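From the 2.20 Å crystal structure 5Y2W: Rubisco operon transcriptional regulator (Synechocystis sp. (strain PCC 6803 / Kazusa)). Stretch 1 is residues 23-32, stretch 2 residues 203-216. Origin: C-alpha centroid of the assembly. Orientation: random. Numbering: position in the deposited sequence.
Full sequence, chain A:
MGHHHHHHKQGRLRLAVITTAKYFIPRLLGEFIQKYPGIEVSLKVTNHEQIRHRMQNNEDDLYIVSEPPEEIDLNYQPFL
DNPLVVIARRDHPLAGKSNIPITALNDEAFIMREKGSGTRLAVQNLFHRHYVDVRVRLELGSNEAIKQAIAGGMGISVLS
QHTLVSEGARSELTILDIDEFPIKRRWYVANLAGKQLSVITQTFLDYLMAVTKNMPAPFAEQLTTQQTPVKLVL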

# COMPACT_ATOMS: atom_id res chain seq x y z
N TYR A 23 -7.58 4.46 -1.39
CA TYR A 23 -8.71 3.92 -2.18
C TYR A 23 -9.68 5.03 -2.57
O TYR A 23 -10.09 5.13 -3.73
CB TYR A 23 -9.47 2.86 -1.39
CG TYR A 23 -8.65 1.65 -1.02
CD1 TYR A 23 -8.48 0.59 -1.93
CD2 TYR A 23 -8.11 1.52 0.25
CE1 TYR A 23 -7.75 -0.55 -1.59
CE2 TYR A 23 -7.38 0.39 0.61
CZ TYR A 23 -7.21 -0.65 -0.32
OH TYR A 23 -6.47 -1.76 0.06
N PHE A 24 -10.02 5.85 -1.58
CA PHE A 24 -10.98 6.94 -1.72
C PHE A 24 -10.58 7.98 -2.73
O PHE A 24 -11.33 8.33 -3.61
CB PHE A 24 -11.10 7.65 -0.40
CG PHE A 24 -12.17 8.68 -0.40
CD1 PHE A 24 -13.48 8.29 -0.38
CD2 PHE A 24 -11.86 10.00 -0.40
CE1 PHE A 24 -14.48 9.22 -0.38
CE2 PHE A 24 -12.85 10.95 -0.40
CZ PHE A 24 -14.17 10.55 -0.38
N ILE A 25 -9.37 8.48 -2.61
CA ILE A 25 -9.00 9.58 -3.42
C ILE A 25 -8.95 9.19 -4.87
O ILE A 25 -9.55 9.89 -5.70
CB ILE A 25 -7.68 10.18 -2.92
CG1 ILE A 25 -7.90 10.85 -1.58
CG2 ILE A 25 -7.08 11.12 -3.95
CD1 ILE A 25 -8.80 12.08 -1.63
N PRO A 26 -8.30 8.07 -5.21
CA PRO A 26 -8.35 7.65 -6.59
C PRO A 26 -9.73 7.52 -7.14
O PRO A 26 -9.93 7.82 -8.29
CB PRO A 26 -7.71 6.27 -6.55
CG PRO A 26 -6.64 6.50 -5.53
CD PRO A 26 -7.37 7.24 -4.44
N ARG A 27 -10.66 7.01 -6.35
CA ARG A 27 -11.99 6.83 -6.87
C ARG A 27 -12.61 8.21 -7.17
O ARG A 27 -13.25 8.38 -8.18
CB ARG A 27 -12.83 6.07 -5.89
CG ARG A 27 -14.23 5.79 -6.40
CD ARG A 27 -14.97 4.92 -5.40
NE ARG A 27 -15.09 5.62 -4.13
CZ ARG A 27 -15.63 5.11 -3.03
NH1 ARG A 27 -16.13 3.88 -3.04
NH2 ARG A 27 -15.70 5.85 -1.92
N LEU A 28 -12.39 9.19 -6.30
CA LEU A 28 -12.82 10.58 -6.53
C LEU A 28 -12.14 11.23 -7.72
O LEU A 28 -12.73 12.07 -8.38
CB LEU A 28 -12.52 11.46 -5.33
CG LEU A 28 -13.49 11.50 -4.15
CD1 LEU A 28 -13.29 12.86 -3.50
CD2 LEU A 28 -14.96 11.26 -4.52
N LEU A 29 -10.89 10.90 -7.97
CA LEU A 29 -10.20 11.37 -9.18
C LEU A 29 -10.91 11.06 -10.50
O LEU A 29 -10.68 11.75 -11.48
CB LEU A 29 -8.78 10.83 -9.24
CG LEU A 29 -7.85 11.35 -8.13
CD1 LEU A 29 -6.42 10.85 -8.33
CD2 LEU A 29 -7.90 12.88 -8.04
N GLY A 30 -11.74 10.03 -10.52
CA GLY A 30 -12.35 9.54 -11.74
C GLY A 30 -13.37 10.50 -12.27
O GLY A 30 -13.36 10.84 -13.45
N GLU A 31 -14.27 10.95 -11.40
CA GLU A 31 -15.23 11.96 -11.79
C GLU A 31 -14.47 13.24 -12.16
O GLU A 31 -14.69 13.83 -13.22
CB GLU A 31 -16.29 12.20 -10.70
CG GLU A 31 -17.52 13.01 -11.16
CD GLU A 31 -18.79 12.18 -11.42
OE1 GLU A 31 -18.78 10.96 -11.14
OE2 GLU A 31 -19.82 12.75 -11.88
N PHE A 32 -13.52 13.62 -11.33
CA PHE A 32 -12.80 14.88 -11.52
C PHE A 32 -12.15 14.94 -12.90
O PHE A 32 -12.25 15.92 -13.59
CB PHE A 32 -11.76 15.07 -10.42
CG PHE A 32 -10.95 16.34 -10.53
CD1 PHE A 32 -11.49 17.56 -10.13
CD2 PHE A 32 -9.65 16.32 -10.98
CE1 PHE A 32 -10.74 18.72 -10.20
CE2 PHE A 32 -8.88 17.48 -11.05
CZ PHE A 32 -9.43 18.68 -10.66
N THR A 203 -9.06 24.30 -8.08
CA THR A 203 -10.29 23.68 -8.66
C THR A 203 -10.54 22.31 -7.98
O THR A 203 -11.68 21.94 -7.70
CB THR A 203 -10.17 23.45 -10.19
OG1 THR A 203 -9.64 24.62 -10.83
CG2 THR A 203 -11.50 23.07 -10.80
N PHE A 204 -9.47 21.57 -7.72
CA PHE A 204 -9.61 20.23 -7.15
C PHE A 204 -10.15 20.33 -5.73
O PHE A 204 -11.06 19.58 -5.35
CB PHE A 204 -8.27 19.43 -7.14
CG PHE A 204 -8.42 18.08 -6.48
CD1 PHE A 204 -9.17 17.08 -7.09
CD2 PHE A 204 -7.93 17.85 -5.20
CE1 PHE A 204 -9.38 15.87 -6.46
CE2 PHE A 204 -8.13 16.63 -4.57
CZ PHE A 204 -8.86 15.64 -5.21
N LEU A 205 -9.60 21.30 -4.99
CA LEU A 205 -9.92 21.55 -3.60
C LEU A 205 -11.39 21.82 -3.41
O LEU A 205 -12.05 21.19 -2.56
CB LEU A 205 -9.06 22.72 -3.11
CG LEU A 205 -9.17 23.18 -1.65
CD1 LEU A 205 -8.92 22.04 -0.66
CD2 LEU A 205 -8.18 24.33 -1.37
N ASP A 206 -11.92 22.71 -4.25
CA ASP A 206 -13.35 23.01 -4.21
C ASP A 206 -14.14 21.80 -4.62
O ASP A 206 -15.24 21.58 -4.12
CB ASP A 206 -13.71 24.18 -5.17
CG ASP A 206 -13.03 25.50 -4.79
OD1 ASP A 206 -12.72 25.69 -3.61
OD2 ASP A 206 -12.77 26.32 -5.67
N TYR A 207 -13.62 21.04 -5.59
CA TYR A 207 -14.30 19.81 -6.03
C TYR A 207 -14.39 18.78 -4.86
O TYR A 207 -15.47 18.23 -4.53
CB TYR A 207 -13.60 19.21 -7.27
CG TYR A 207 -14.11 17.82 -7.59
CD1 TYR A 207 -15.37 17.62 -8.17
CD2 TYR A 207 -13.35 16.69 -7.27
CE1 TYR A 207 -15.85 16.34 -8.43
CE2 TYR A 207 -13.82 15.41 -7.52
CZ TYR A 207 -15.06 15.24 -8.10
OH TYR A 207 -15.49 13.96 -8.34
N LEU A 208 -13.26 18.58 -4.21
CA LEU A 208 -13.18 17.69 -3.04
C LEU A 208 -14.16 18.12 -1.97
O LEU A 208 -14.96 17.30 -1.48
CB LEU A 208 -11.75 17.68 -2.47
CG LEU A 208 -11.47 16.78 -1.25
CD1 LEU A 208 -11.78 15.30 -1.49
CD2 LEU A 208 -10.02 16.93 -0.86
N MET A 209 -14.11 19.40 -1.59
CA MET A 209 -15.04 19.90 -0.55
C MET A 209 -16.48 19.71 -0.94
O MET A 209 -17.32 19.35 -0.13
CB MET A 209 -14.81 21.36 -0.25
CG MET A 209 -13.45 21.60 0.35
SD MET A 209 -13.13 20.40 1.69
CE MET A 209 -11.44 20.83 1.79
N ALA A 210 -16.78 19.94 -2.20
CA ALA A 210 -18.18 19.88 -2.58
C ALA A 210 -18.65 18.45 -2.56
O ALA A 210 -19.68 18.16 -2.00
CB ALA A 210 -18.37 20.50 -3.97
N VAL A 211 -17.89 17.53 -3.16
CA VAL A 211 -18.40 16.15 -3.28
C VAL A 211 -18.49 15.42 -1.94
O VAL A 211 -19.30 14.48 -1.77
CB VAL A 211 -17.62 15.29 -4.31
CG1 VAL A 211 -17.74 15.93 -5.68
CG2 VAL A 211 -16.17 15.10 -3.90
N THR A 212 -17.68 15.86 -0.97
CA THR A 212 -17.67 15.20 0.32
C THR A 212 -18.58 15.82 1.34
O THR A 212 -18.55 15.39 2.51
CB THR A 212 -16.24 15.11 0.89
OG1 THR A 212 -15.67 16.42 0.98
CG2 THR A 212 -15.40 14.24 -0.05
N LYS A 213 -19.40 16.80 0.94
CA LYS A 213 -19.90 17.71 1.94
C LYS A 213 -20.57 17.05 3.14
O LYS A 213 -20.08 17.22 4.25
CB LYS A 213 -20.74 18.84 1.39
CG LYS A 213 -21.06 19.79 2.52
CD LYS A 213 -21.73 21.08 2.08
CE LYS A 213 -22.15 21.90 3.30
NZ LYS A 213 -23.21 22.89 2.94
N ASN A 214 -21.66 16.29 2.98
CA ASN A 214 -22.28 15.65 4.19
C ASN A 214 -22.11 14.12 4.25
O ASN A 214 -22.96 13.39 4.75
CB ASN A 214 -23.76 16.05 4.34
CG ASN A 214 -23.92 17.54 4.57
OD1 ASN A 214 -24.43 18.25 3.71
ND2 ASN A 214 -23.44 18.02 5.71
N MET A 215 -20.99 13.66 3.73
CA MET A 215 -20.73 12.25 3.48
C MET A 215 -20.38 11.56 4.81
O MET A 215 -19.58 12.09 5.59
CB MET A 215 -19.58 12.15 2.46
CG MET A 215 -19.33 10.83 1.77
SD MET A 215 -17.85 11.04 0.73
CE MET A 215 -18.48 11.07 -0.94
N PRO A 216 -21.00 10.40 5.07
CA PRO A 216 -20.64 9.50 6.20
C PRO A 216 -19.38 8.59 5.95
O PRO A 216 -18.69 8.76 4.94
CB PRO A 216 -21.91 8.66 6.36
CG PRO A 216 -22.47 8.57 4.95
CD PRO A 216 -22.11 9.85 4.25

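How does Phe32 fasten its helix to the second one? It gives up more surface to the other stretch than any other residue here, and with chi1 at t its ring reaches across to Phe204 and Tyr207. The edge of Phe204 points toward the face of Phe32, with ring centroids 5.0 Å apart and planes at 87°, so the positive rim of one ring meets the electron-rich face of the other. The ring also sits close to the backbone of the second helix: Phe32 CE1 lies 3.6 Å from Phe204 CA. A flat, wide side chain suits this place, since it can touch backbone and side chains at once. Phe204 in turn serves a second neighbor, its CE1 lying 3.7 Å from CD2 of Leu29, a leucine whose CA-to-CB bond points away but whose end comes nearer.

What does Tyr207 add that a purely apolar residue could not? Its ring packs obliquely against that of Phe32, with Tyr207 CD2 3.5 Å from Phe32 CD1 and the planes inclined at 44°, while Phe32 CA lies over one face of the tyrosine. The ring then carries its hydroxyl to the backbone of the first helix, where Tyr207 OH donates a weak hydrogen bond to Leu28 O at 3.3 Å. Leu28 O also accepts a weak hydrogen bond from Phe32 N, at 3.4 Å, within its own helix. Tyr207 OH also lies 3.1 Å from Glu31 CB; the end of the side chain of Glu31, an exposed residue, leads away from the contact.

Where does Leu28 fit? It points toward the second stretch, and its branched end packs among aliphatic groups: Leu28 CD1 is 3.5 Å from Leu208 CD1 and 3.7 Å from Val211 CG2. The helix axes come no closer than 11.1 Å and their directions differ by 109°, so side chains must fill the space between them. Leucine and valine do so without leaving a polar group to satisfy.

What closes the contact beyond the helix? Thr212, the first residue to leave helical geometry, turns its OG1 back to Leu208 O in a 2.7 Å hydrogen bond. With the hydroxyl thus satisfied, its methyl can face apolar company: Thr212 CG2 is 3.9 Å from Phe24 CZ. Farther along, the flexible, polarizable Met215 reaches the same ring, its SD 3.9 Å from Phe24 CZ. Both the methyl and the sulfur lie at the edge of the buried Phe24 ring, near its plane.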